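Local coordinates for putative uncharacterized protein PH0594 (Pyrococcus horikoshii, PDB 4HXF), which is probably a serine protease of the prolyl oligopeptidase family that works as a self-compartmentalizing hexamer and cleaves peptides, at residues G468-N473 / S492-S497; T496-A499 / G504-F507. All blocks are in the same frame, centred on the assembly; numbering follows the deposited sequence.

The two contacts share helix 494-500 and lie about 12 Å apart, centre to centre. Interaction 1 packs the start of this helix, through Trp-494, on Tyr-470 of helix 467-478. Interaction 2 packs its later residues, mainly Tyr-498, on the start of helix 504-511. Thr-496 and Ser-497 belong to both. Both contacts border the pocket that holds the phenyl ring of the inhibitor Y3A. Trp-494 CZ3 comes within 3.9 Å of Y3A CE2, and Phe-507 CD2 within 3.5 Å of the same atom. Ser-497 lies between these two residues in the sequence and also lines the pocket. Both contacts also border the second subunit.

Interaction 1. Residues G468-N473 / S492-S497; sequences GGYMTN and SYWLTS. With Y3A (N-[(benzyloxy)carbonyl]glycyl-N-[(2S,3R)-4-chloro-3-hydroxy-1-phenylbutan-2-yl]glycinamide), chain B.
Tyr-470 and Trp-494 carry the tight part of this contact. Trp-494 sets CZ2 over the centre of the Tyr-470 ring, 3.6 Å above its plane. The rings are neither stacked nor edge-to-face. Their planes stand at 55°, and the Tyr-470 centroid is 5.0 Å from that of the six-membered indole ring. The nearest atoms are Tyr-470 CE1 and Trp-494 NE1, 3.4 Å apart. The Tyr-470 ring reaches across because its CG lies anti to the backbone N (chi1 165°). Its hydroxyl continues past the indole, in the plane of that ring, and hydrogen-bonds to Leu-525 O. This bond ties down the far end of the tyrosine.

The other end of the contact is looser, though it is buried too. Asn-473 ND2 stays 3.9 Å from Ser-492 N, and no hydrogen bond joins the two segments. Each polar group is held elsewhere. Asn-473 OD1 bonds to Ser-487 OG, and ND2 bonds to Ile-491 O, just before Ser-492. The Ser-492 hydroxyl turns to Gln-553 O of helix 552-563.

On the ligand side, the indole presents an edge to the inhibitor. Trp-494 CZ3 is 3.9 Å from Y3A CE2, which lies near the indole plane. Ser-497 OG approaches the same phenyl ring at CE1, 3.7 Å away, and is itself bonded to Asp-508 OD1. Tyr-470 thus backs the tryptophan that lines the pocket.

Helix 467-478 follows strand 460-465 and Ser-466, consistent with the nucleophile elbow of an alpha/beta hydrolase. Trp-494 and Ser-497 form part of the wall around the phenylalanine-like ring of the inhibitor, as expected of the S1 specificity pocket in a serine peptidase of this fold.

Interaction 2. Residues T496-A499 / G504-F507; sequences TSYA and GLWF. With Y3A (N-[(benzyloxy)carbonyl]glycyl-N-[(2S,3R)-4-chloro-3-hydroxy-1-phenylbutan-2-yl]glycinamide), chain B.
Tyr-498 turns its ring toward the first turn of helix 504-511. CD2 of Leu-505 comes in obliquely beside CE1, CZ and OH of Tyr-498, with CE1 nearest at 3.5 Å. The two side chains cross obliquely. Two backbone carbonyls line the edge of the ring, near its plane. Gly-504 O is 3.4 Å from Tyr-498 CD1, and Leu-505 O is 3.7 Å from CE1. The ring gets there because CG lies anti to the backbone N (chi1 162°).

Beneath the side chains the backbones come very close. The CA atoms of Tyr-498 and Gly-504 are 4.0 Å apart. Gly-504 CA makes a nearly straight CH...O contact with Ser-497 O, at 3.5 Å and 162°. A CB on Gly-504 would collide with Ser-497 O and Tyr-498 O.

Phe-507 leans the other way and offers its ring edge to the inhibitor, with CD2 3.5 Å from Y3A CE2. The Tyr-498 hydroxyl bonds to Asp-563 OD2 of the second subunit. With a serine in place of Tyr-498, Leu-505 CD2 would probably lose its packing against the ring, and Asp-563 of the second subunit would be left without its hydroxyl partner.

The pair of helices sits between several neighbours. Thr-496 and Ser-497 rest on helix 552-563 of the same chain. Tyr-498 and Ala-499 meet helix 552-563 of the second subunit. Trp-506 packs on Phe-197, in the loop that joins strands 182-188 and 200-206 of the beta-propeller.

Interaction 1. Residues G468-N473 / S492-S497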
ATOM      1  N   GLY A 468      -4.296 -31.806 -34.933  1.00 12.34           N
ATOM      2  CA  GLY A 468      -4.269 -33.082 -34.284  1.00 11.69           C
ATOM      3  C   GLY A 468      -5.547 -33.288 -33.442  1.00 12.13           C
ATOM      4  O   GLY A 468      -5.974 -34.419 -33.222  1.00 13.85           O
ATOM      5  N   GLY A 469      -6.068 -32.177 -32.957  1.00 12.12           N
ATOM      6  CA  GLY A 469      -7.371 -32.150 -32.230  1.00 11.10           C
ATOM      7  C   GLY A 469      -8.530 -32.384 -33.182  1.00 11.83           C
ATOM      8  O   GLY A 469      -9.429 -33.238 -32.955  1.00 13.00           O
ATOM      9  N   TYR A 470      -8.539 -31.704 -34.346  1.00 12.46           N
ATOM     10  CA  TYR A 470      -9.453 -32.038 -35.436  1.00 12.06           C
ATOM     11  C   TYR A 470      -9.420 -33.533 -35.663  1.00 12.69           C
ATOM     12  O   TYR A 470     -10.417 -34.215 -35.881  1.00 12.39           O
ATOM     13  CB  TYR A 470      -8.974 -31.290 -36.740  1.00 13.18           C
ATOM     14  CG  TYR A 470      -9.641 -31.857 -37.982  1.00 12.16           C
ATOM     15  CD1 TYR A 470     -10.923 -31.615 -38.264  1.00 12.19           C
ATOM     16  CD2 TYR A 470      -8.934 -32.632 -38.866  1.00 13.83           C
ATOM     17  CE1 TYR A 470     -11.507 -32.129 -39.393  1.00 12.41           C
ATOM     18  CE2 TYR A 470      -9.453 -33.145 -40.010  1.00 13.54           C
ATOM     19  CZ  TYR A 470     -10.804 -32.858 -40.299  1.00 14.60           C
ATOM     20  OH  TYR A 470     -11.406 -33.422 -41.455  1.00 15.29           O
ATOM     21  N   MET A 471      -8.204 -34.073 -35.866  1.00 12.81           N
ATOM     22  CA  MET A 471      -8.136 -35.481 -36.261  1.00 13.19           C
ATOM     23  C   MET A 471      -8.519 -36.484 -35.170  1.00 10.89           C
ATOM     24  O   MET A 471      -9.087 -37.513 -35.475  1.00 13.24           O
ATOM     25  CB  MET A 471      -6.746 -35.862 -36.680  1.00 13.61           C
ATOM     26  CG  MET A 471      -6.593 -37.228 -37.350  1.00 14.01           C
ATOM     27  SD  MET A 471      -7.378 -37.252 -38.976  1.00 14.25           S
ATOM     28  CE  MET A 471      -6.475 -36.035 -39.882  1.00 13.84           C
ATOM     29  N   THR A 472      -8.345 -36.125 -33.924  1.00 12.29           N
ATOM     30  CA  THR A 472      -8.868 -36.873 -32.799  1.00 12.59           C
ATOM     31  C   THR A 472     -10.399 -36.854 -32.836  1.00 12.51           C
ATOM     32  O   THR A 472     -11.058 -37.876 -32.698  1.00 13.11           O
ATOM     33  CB  THR A 472      -8.374 -36.281 -31.438  1.00 14.13           C
ATOM     34  OG1 THR A 472      -6.939 -36.461 -31.359  1.00 14.75           O
ATOM     35  CG2 THR A 472      -8.982 -36.987 -30.227  1.00 12.69           C
ATOM     36  N   ASN A 473     -10.954 -35.649 -32.979  1.00 11.91           N
ATOM     37  CA  ASN A 473     -12.430 -35.513 -33.154  1.00 12.63           C
ATOM     38  C   ASN A 473     -12.959 -36.409 -34.261  1.00 13.68           C
ATOM     39  O   ASN A 473     -13.934 -37.186 -34.189  1.00 13.52           O
ATOM     40  CB  ASN A 473     -12.851 -34.065 -33.462  1.00 10.95           C
ATOM     41  CG  ASN A 473     -12.538 -33.068 -32.381  1.00 11.60           C
ATOM     42  OD1 ASN A 473     -12.304 -33.413 -31.208  1.00 13.00           O
ATOM     43  ND2 ASN A 473     -12.571 -31.751 -32.774  1.00 12.37           N
ATOM     44  N   SER A 492     -13.746 -28.720 -34.934  1.00 12.82           N
ATOM     45  CA  SER A 492     -14.970 -29.484 -35.134  1.00 12.43           C
ATOM     46  C   SER A 492     -15.817 -29.007 -36.336  1.00 11.19           C
ATOM     47  O   SER A 492     -16.572 -29.848 -36.833  1.00 12.59           O
ATOM     48  CB  SER A 492     -15.892 -29.631 -33.900  1.00 13.06           C
ATOM     49  OG  SER A 492     -16.416 -28.401 -33.467  1.00 12.96           O
ATOM     50  N   TYR A 493     -15.717 -27.734 -36.704  1.00 10.45           N
ATOM     51  CA  TYR A 493     -16.462 -27.216 -37.809  1.00 12.30           C
ATOM     52  C   TYR A 493     -15.714 -26.248 -38.645  1.00 12.84           C
ATOM     53  O   TYR A 493     -15.392 -25.118 -38.193  1.00 13.95           O
ATOM     54  CB  TYR A 493     -17.795 -26.586 -37.300  1.00 13.42           C
ATOM     55  CG  TYR A 493     -18.811 -26.123 -38.316  1.00 12.80           C
ATOM     56  CD1 TYR A 493     -18.778 -26.600 -39.668  1.00 13.27           C
ATOM     57  CD2 TYR A 493     -19.874 -25.330 -37.996  1.00 13.86           C
ATOM     58  CE1 TYR A 493     -19.704 -26.222 -40.601  1.00 12.87           C
ATOM     59  CE2 TYR A 493     -20.803 -24.953 -38.913  1.00 14.48           C
ATOM     60  CZ  TYR A 493     -20.732 -25.371 -40.248  1.00 14.17           C
ATOM     61  OH  TYR A 493     -21.681 -25.048 -41.130  1.00 15.26           O
ATOM     62  N   TRP A 494     -15.379 -26.645 -39.894  1.00 12.04           N
ATOM     63  CA  TRP A 494     -14.590 -25.755 -40.716  1.00 11.71           C
ATOM     64  C   TRP A 494     -15.226 -24.415 -41.031  1.00 12.09           C
ATOM     65  O   TRP A 494     -14.484 -23.410 -41.246  1.00 12.05           O
ATOM     66  CB  TRP A 494     -14.137 -26.448 -42.015  1.00 11.98           C
ATOM     67  CG  TRP A 494     -13.211 -27.588 -41.724  1.00 12.41           C
ATOM     68  CD1 TRP A 494     -13.453 -28.937 -41.885  1.00 12.85           C
ATOM     69  CD2 TRP A 494     -11.842 -27.461 -41.282  1.00 11.93           C
ATOM     70  NE1 TRP A 494     -12.306 -29.649 -41.540  1.00 14.02           N
ATOM     71  CE2 TRP A 494     -11.349 -28.798 -41.112  1.00 12.37           C
ATOM     72  CE3 TRP A 494     -11.045 -26.402 -40.947  1.00 13.91           C
ATOM     73  CZ2 TRP A 494     -10.040 -29.075 -40.728  1.00 13.87           C
ATOM     74  CZ3 TRP A 494      -9.733 -26.677 -40.564  1.00 13.95           C
ATOM     75  CH2 TRP A 494      -9.268 -27.992 -40.425  1.00 13.63           C
ATOM     76  N   LEU A 495     -16.536 -24.301 -41.126  1.00 11.80           N
ATOM     77  CA  LEU A 495     -17.083 -23.047 -41.571  1.00 11.71           C
ATOM     78  C   LEU A 495     -16.829 -21.959 -40.540  1.00 12.09           C
ATOM     79  O   LEU A 495     -16.476 -20.821 -40.886  1.00 13.08           O
ATOM     80  CB  LEU A 495     -18.598 -23.092 -41.839  1.00 13.30           C
ATOM     81  CG  LEU A 495     -19.162 -21.874 -42.541  1.00 13.92           C
ATOM     82  CD1 LEU A 495     -18.581 -21.602 -43.919  1.00 16.89           C
ATOM     83  CD2 LEU A 495     -20.656 -21.919 -42.741  1.00 17.38           C
ATOM     84  N   THR A 496     -16.936 -22.280 -39.229  1.00 12.97           N
ATOM     85  CA  THR A 496     -16.593 -21.289 -38.216  1.00 13.11           C
ATOM     86  C   THR A 496     -15.107 -21.004 -38.119  1.00 12.68           C
ATOM     87  O   THR A 496     -14.674 -19.946 -37.663  1.00 13.59           O
ATOM     88  CB  THR A 496     -17.221 -21.602 -36.843  1.00 13.68           C
ATOM     89  OG1 THR A 496     -16.639 -22.801 -36.356  1.00 14.61           O
ATOM     90  CG2 THR A 496     -18.747 -21.716 -37.015  1.00 14.47           C
ATOM     91  N   SER A 497     -14.249 -22.001 -38.457  1.00 12.06           N
ATOM     92  CA  SER A 497     -12.851 -21.704 -38.575  1.00 12.45           C
ATOM     93  C   SER A 497     -12.624 -20.622 -39.637  1.00 13.03           C
ATOM     94  O   SER A 497     -11.931 -19.627 -39.428  1.00 12.92           O
ATOM     95  CB  SER A 497     -12.092 -23.003 -38.917  1.00 13.98           C
ATOM     96  OG  SER A 497     -10.682 -22.719 -39.204  1.00 15.87           O
TER
HETATM   97  N3  Y3A B 701       0.030 -22.822 -38.863  1.00 31.19           N
HETATM   98  CA3 Y3A B 701      -1.190 -23.581 -39.202  1.00 29.62           C
HETATM   99  C3  Y3A B 701      -2.029 -23.582 -37.920  1.00 23.84           C
HETATM  100  O3  Y3A B 701      -1.951 -22.817 -36.981  1.00 22.30           O
HETATM  101  C4  Y3A B 701      -2.864 -25.830 -35.509  1.00 17.83           C
HETATM  102  O4  Y3A B 701      -2.479 -27.000 -36.135  1.00 19.01           O
HETATM  103  CA4 Y3A B 701      -3.659 -25.006 -36.506  1.00 14.44           C
HETATM  104  N4  Y3A B 701      -2.807 -24.909 -37.721  1.00 19.47           N
HETATM  105  CB4 Y3A B 701      -4.920 -25.696 -37.104  1.00 16.03           C
HETATM  106  CG4 Y3A B 701      -5.656 -24.853 -38.093  1.00 16.26           C
HETATM  107  CD1 Y3A B 701      -6.289 -23.636 -37.798  1.00 18.37           C
HETATM  108  CD2 Y3A B 701      -5.802 -25.321 -39.391  1.00 19.95           C
HETATM  109  CE1 Y3A B 701      -6.984 -22.895 -38.735  1.00 18.86           C
HETATM  110  CE2 Y3A B 701      -6.490 -24.588 -40.347  1.00 18.80           C
HETATM  111  CZ4 Y3A B 701      -7.044 -23.387 -40.031  1.00 18.58           C
HETATM  112  C15 Y3A B 701      -1.887 -25.020 -34.578  1.00 18.18           C

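Interaction 2. Residues T496-A499 / G504-F507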
ATOM      1  N   THR A 496     -16.936 -22.280 -39.229  1.00 12.97           N
ATOM      2  CA  THR A 496     -16.593 -21.289 -38.216  1.00 13.11           C
ATOM      3  C   THR A 496     -15.107 -21.004 -38.119  1.00 12.68           C
ATOM      4  O   THR A 496     -14.674 -19.946 -37.663  1.00 13.59           O
ATOM      5  CB  THR A 496     -17.221 -21.602 -36.843  1.00 13.68           C
ATOM      6  OG1 THR A 496     -16.639 -22.801 -36.356  1.00 14.61           O
ATOM      7  CG2 THR A 496     -18.747 -21.716 -37.015  1.00 14.47           C
ATOM      8  N   SER A 497     -14.249 -22.001 -38.457  1.00 12.06           N
ATOM      9  CA  SER A 497     -12.851 -21.704 -38.575  1.00 12.45           C
ATOM     10  C   SER A 497     -12.624 -20.622 -39.637  1.00 13.03           C
ATOM     11  O   SER A 497     -11.931 -19.627 -39.428  1.00 12.92           O
ATOM     12  CB  SER A 497     -12.092 -23.003 -38.917  1.00 13.98           C
ATOM     13  OG  SER A 497     -10.682 -22.719 -39.204  1.00 15.87           O
ATOM     14  N   TYR A 498     -13.177 -20.822 -40.828  1.00 12.48           N
ATOM     15  CA  TYR A 498     -13.109 -19.789 -41.889  1.00 12.15           C
ATOM     16  C   TYR A 498     -13.423 -18.382 -41.418  1.00 12.54           C
ATOM     17  O   TYR A 498     -12.739 -17.426 -41.629  1.00 11.42           O
ATOM     18  CB  TYR A 498     -13.966 -20.202 -43.099  1.00 12.36           C
ATOM     19  CG  TYR A 498     -14.319 -19.059 -44.035  1.00 12.76           C
ATOM     20  CD1 TYR A 498     -13.341 -18.367 -44.777  1.00 14.35           C
ATOM     21  CD2 TYR A 498     -15.590 -18.621 -44.128  1.00 13.84           C
ATOM     22  CE1 TYR A 498     -13.679 -17.342 -45.559  1.00 14.10           C
ATOM     23  CE2 TYR A 498     -15.932 -17.576 -44.947  1.00 13.83           C
ATOM     24  CZ  TYR A 498     -15.006 -16.910 -45.625  1.00 14.28           C
ATOM     25  OH  TYR A 498     -15.381 -15.845 -46.412  1.00 16.27           O
ATOM     26  N   ALA A 499     -14.644 -18.276 -40.779  1.00 11.63           N
ATOM     27  CA  ALA A 499     -15.204 -16.988 -40.494  1.00 12.48           C
ATOM     28  C   ALA A 499     -14.818 -16.348 -39.139  1.00 10.94           C
ATOM     29  O   ALA A 499     -14.910 -15.143 -39.052  1.00 11.85           O
ATOM     30  CB  ALA A 499     -16.764 -17.040 -40.612  1.00 11.05           C
ATOM     31  N   GLY A 504      -8.488 -17.715 -40.803  1.00 11.98           N
ATOM     32  CA  GLY A 504      -9.398 -18.463 -41.585  1.00 12.42           C
ATOM     33  C   GLY A 504      -9.809 -17.941 -42.897  1.00 12.47           C
ATOM     34  O   GLY A 504     -10.069 -18.718 -43.792  1.00 13.92           O
ATOM     35  N   LEU A 505      -9.864 -16.615 -43.055  1.00 13.57           N
ATOM     36  CA  LEU A 505     -10.432 -16.040 -44.277  1.00 14.82           C
ATOM     37  C   LEU A 505      -9.608 -16.501 -45.506  1.00 15.17           C
ATOM     38  O   LEU A 505     -10.215 -16.672 -46.589  1.00 16.73           O
ATOM     39  CB  LEU A 505     -10.534 -14.516 -44.238  1.00 14.06           C
ATOM     40  CG  LEU A 505     -11.596 -13.870 -43.379  1.00 15.63           C
ATOM     41  CD1 LEU A 505     -11.446 -12.337 -43.485  1.00 14.79           C
ATOM     42  CD2 LEU A 505     -12.973 -14.451 -43.776  1.00 14.23           C
ATOM     43  N   TRP A 506      -8.298 -16.676 -45.309  1.00 15.20           N
ATOM     44  CA  TRP A 506      -7.461 -17.143 -46.416  1.00 15.82           C
ATOM     45  C   TRP A 506      -7.028 -18.553 -46.236  1.00 17.96           C
ATOM     46  O   TRP A 506      -7.057 -19.292 -47.221  1.00 18.02           O
ATOM     47  CB  TRP A 506      -6.296 -16.152 -46.571  1.00 17.31           C
ATOM     48  CG  TRP A 506      -5.562 -15.889 -45.314  1.00 18.01           C
ATOM     49  CD1 TRP A 506      -5.798 -14.906 -44.387  1.00 19.50           C
ATOM     50  CD2 TRP A 506      -4.435 -16.601 -44.857  1.00 18.77           C
ATOM     51  NE1 TRP A 506      -4.888 -15.006 -43.359  1.00 20.79           N
ATOM     52  CE2 TRP A 506      -4.051 -15.961 -43.580  1.00 18.37           C
ATOM     53  CE3 TRP A 506      -3.682 -17.699 -45.348  1.00 20.38           C
ATOM     54  CZ2 TRP A 506      -3.028 -16.407 -42.863  1.00 20.99           C
ATOM     55  CZ3 TRP A 506      -2.636 -18.139 -44.580  1.00 25.21           C
ATOM     56  CH2 TRP A 506      -2.334 -17.514 -43.357  1.00 21.92           C
ATOM     57  N   PHE A 507      -6.696 -19.014 -45.038  1.00 14.47           N
ATOM     58  CA  PHE A 507      -6.163 -20.335 -44.910  1.00 17.37           C
ATOM     59  C   PHE A 507      -7.214 -21.440 -45.097  1.00 18.37           C
ATOM     60  O   PHE A 507      -6.900 -22.428 -45.751  1.00 18.58           O
ATOM     61  CB  PHE A 507      -5.433 -20.542 -43.618  1.00 18.45           C
ATOM     62  CG  PHE A 507      -4.488 -21.750 -43.611  1.00 20.09           C
ATOM     63  CD1 PHE A 507      -3.532 -21.923 -44.655  1.00 25.30           C
ATOM     64  CD2 PHE A 507      -4.590 -22.695 -42.654  1.00 20.94           C
ATOM     65  CE1 PHE A 507      -2.707 -23.048 -44.648  1.00 27.43           C
ATOM     66  CE2 PHE A 507      -3.740 -23.806 -42.608  1.00 23.23           C
ATOM     67  CZ  PHE A 507      -2.805 -23.981 -43.620  1.00 27.05           C
TER
HETATM   68  N3  Y3A B 701       0.030 -22.822 -38.863  1.00 31.19           N
HETATM   69  CA3 Y3A B 701      -1.190 -23.581 -39.202  1.00 29.62           C
HETATM   70  C3  Y3A B 701      -2.029 -23.582 -37.920  1.00 23.84           C
HETATM   71  O3  Y3A B 701      -1.951 -22.817 -36.981  1.00 22.30           O
HETATM   72  C4  Y3A B 701      -2.864 -25.830 -35.509  1.00 17.83           C
HETATM   73  O4  Y3A B 701      -2.479 -27.000 -36.135  1.00 19.01           O
HETATM   74  CA4 Y3A B 701      -3.659 -25.006 -36.506  1.00 14.44           C
HETATM   75  N4  Y3A B 701      -2.807 -24.909 -37.721  1.00 19.47           N
HETATM   76  CB4 Y3A B 701      -4.920 -25.696 -37.104  1.00 16.03           C
HETATM   77  CG4 Y3A B 701      -5.656 -24.853 -38.093  1.00 16.26           C
HETATM   78  CD1 Y3A B 701      -6.289 -23.636 -37.798  1.00 18.37           C
HETATM   79  CD2 Y3A B 701      -5.802 -25.321 -39.391  1.00 19.95           C
HETATM   80  CE1 Y3A B 701      -6.984 -22.895 -38.735  1.00 18.86           C
HETATM   81  CE2 Y3A B 701      -6.490 -24.588 -40.347  1.00 18.80           C
HETATM   82  CZ4 Y3A B 701      -7.044 -23.387 -40.031  1.00 18.58           C
HETATM   83  C15 Y3A B 701      -1.887 -25.020 -34.578  1.00 18.18           C